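Local coordinates for immunoglobulin-like protein (Pseudomonas aeruginosa, PDB 3N6Y) that is of unknown function but folds into an immunoglobulin-like beta domain and probably carries a secretion signal in its full-length form, at residues M121-G125 with D126-A130. Residues are numbered along the deposited sequence; the frame is centred on the assembly and turned at random.
Sequences MVFQG and DRLLA
In L128 the side chain runs out opposite the backbone N (chi1 -177°) and chi2 near 60° turns CD1 toward the ring of F123, whose CG stands opposite the carbonyl carbon (chi1 -70°); together these torsions bring one leucine methyl over the face of the phenyl ring. CD1 of L128 sits 3.9 Å from the centroid of the F123 ring, close to the ring normal, a CH-pi contact over the face. The same methyl meets CB of M121, a selenomethionine whose chain bends at its last torsion and carries CE to within 4.1 Å of L128 CD2. M121, two residues before F123, thus flanks L128 on the same side of the sheet, where F123 also touches L71 of the neighbouring strand 68-74.

On the other side, Q124 and R127 run side by side in the same direction. R127 NH2 approaches Q124 OE1 at 3.0 Å, near the guanidinium plane, but the bond is bent and weak, with amide and guanidinium planes turned well apart. A water donates to both Q124 O and Q124 OE1 and accepts from R127 NE, bridging the two side chains and the Q124 carbonyl. The stronger partners lie outside the hairpin: Q124 NE2 binds the carbonyl of T66, and R127 NH2 that of V6.

The backbone ladder joins Q124 N to R127 O at 2.8 Å; in return R127 N bonds back to Q124 O at 3.1 Å. Further along, V122 O receives L129 N at 2.7 Å and, weakly, A130 N, while V122 N returns a bond to A130 O. G125, at positive phi, and D126 occupy the corners. This is a beta hairpin with a two-residue loop, closed by a type II' turn from Q124 to R127, with a classic bulge at V122, L129 and A130, linking adjacent antiparallel strands of an immunoglobulin-like fold.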
loop_
_atom_site.group_PDB
_atom_site.type_symbol
_atom_site.label_atom_id
_atom_site.label_comp_id
_atom_site.label_asym_id
_atom_site.label_seq_id
_atom_site.Cartn_x
_atom_site.Cartn_y
_atom_site.Cartn_z
HETATM N N MSE A 121 4.567 -3.441 1.533
HETATM C CA MSE A 121 5.934 -2.969 1.333
HETATM C C MSE A 121 6.013 -2.225 0.032
HETATM O O MSE A 121 5.628 -2.757 -1.013
HETATM C CB MSE A 121 6.908 -4.175 1.345
HETATM C CG MSE A 121 6.791 -5.022 2.586
HETATM SE SE MSE A 121 7.942 -6.606 2.424
HETATM C CE MSE A 121 9.566 -5.802 3.209
ATOM N N VAL A 122 6.496 -0.977 0.098
ATOM C CA VAL A 122 6.780 -0.179 -1.074
ATOM C C VAL A 122 8.274 -0.183 -1.392
ATOM O O VAL A 122 9.080 0.257 -0.599
ATOM C CB VAL A 122 6.392 1.331 -0.897
ATOM C CG1 VAL A 122 6.568 2.059 -2.259
ATOM C CG2 VAL A 122 5.025 1.472 -0.388
ATOM N N PHE A 123 8.587 -0.677 -2.600
ATOM C CA PHE A 123 9.965 -0.719 -3.091
ATOM C C PHE A 123 10.146 0.168 -4.312
ATOM O O PHE A 123 9.213 0.342 -5.148
ATOM C CB PHE A 123 10.316 -2.136 -3.559
ATOM C CG PHE A 123 10.436 -3.132 -2.455
ATOM C CD1 PHE A 123 9.347 -3.875 -1.974
ATOM C CD2 PHE A 123 11.657 -3.366 -1.902
ATOM C CE1 PHE A 123 9.506 -4.797 -0.936
ATOM C CE2 PHE A 123 11.811 -4.285 -0.834
ATOM C CZ PHE A 123 10.733 -5.001 -0.389
ATOM N N GLN A 124 11.378 0.650 -4.507
ATOM C CA GLN A 124 11.784 1.114 -5.848
ATOM C C GLN A 124 12.944 0.196 -6.259
ATOM O O GLN A 124 14.046 0.298 -5.641
ATOM C CB GLN A 124 12.221 2.571 -5.827
ATOM C CG GLN A 124 12.548 3.044 -7.217
ATOM C CD GLN A 124 13.166 4.422 -7.295
ATOM O OE1 GLN A 124 14.026 4.798 -6.492
ATOM N NE2 GLN A 124 12.751 5.181 -8.324
ATOM N N GLY A 125 12.716 -0.696 -7.233
ATOM C CA GLY A 125 13.709 -1.721 -7.535
ATOM C C GLY A 125 13.904 -2.579 -6.297
ATOM O O GLY A 125 12.920 -3.053 -5.718
ATOM N N ASP A 126 15.159 -2.769 -5.860
ATOM C CA ASP A 126 15.461 -3.538 -4.676
ATOM C C ASP A 126 15.333 -2.795 -3.338
ATOM O O ASP A 126 15.473 -3.417 -2.258
ATOM C CB ASP A 126 16.905 -4.071 -4.755
ATOM C CG ASP A 126 17.162 -5.064 -5.883
ATOM O OD1 ASP A 126 16.216 -5.511 -6.572
ATOM O OD2 ASP A 126 18.389 -5.365 -6.098
ATOM N N ARG A 127 15.142 -1.469 -3.364
ATOM C CA ARG A 127 15.191 -0.639 -2.181
ATOM C C ARG A 127 13.811 -0.433 -1.594
ATOM O O ARG A 127 12.878 0.001 -2.259
ATOM C CB ARG A 127 15.808 0.734 -2.473
ATOM C CG ARG A 127 15.959 1.641 -1.237
ATOM C CD ARG A 127 16.820 2.834 -1.536
ATOM N NE ARG A 127 16.254 3.526 -2.669
ATOM C CZ ARG A 127 15.669 4.732 -2.656
ATOM N NH1 ARG A 127 15.577 5.473 -1.560
ATOM N NH2 ARG A 127 15.176 5.209 -3.789
ATOM N N LEU A 128 13.711 -0.763 -0.325
ATOM C CA LEU A 128 12.480 -0.564 0.419
ATOM C C LEU A 128 12.354 0.879 0.862
ATOM O O LEU A 128 13.253 1.395 1.546
ATOM C CB LEU A 128 12.531 -1.434 1.675
ATOM C CG LEU A 128 11.283 -1.405 2.551
ATOM C CD1 LEU A 128 10.054 -1.891 1.798
ATOM C CD2 LEU A 128 11.588 -2.230 3.815
ATOM N N LEU A 129 11.254 1.535 0.495
ATOM C CA LEU A 129 10.998 2.904 0.903
ATOM C C LEU A 129 10.182 2.946 2.229
ATOM O O LEU A 129 10.434 3.786 3.121
ATOM C CB LEU A 129 10.242 3.618 -0.207
ATOM C CG LEU A 129 11.113 3.877 -1.430
ATOM C CD1 LEU A 129 10.289 4.371 -2.595
ATOM C CD2 LEU A 129 12.251 4.902 -1.064
ATOM N N ALA A 130 9.174 2.081 2.331
ATOM C CA ALA A 130 8.272 2.068 3.484
ATOM C C ALA A 130 7.609 0.711 3.649
ATOM O O ALA A 130 7.373 0.032 2.651
ATOM C CB ALA A 130 7.230 3.166 3.364
HETATM O O HOH W 1 16.081 2.341 -5.701
#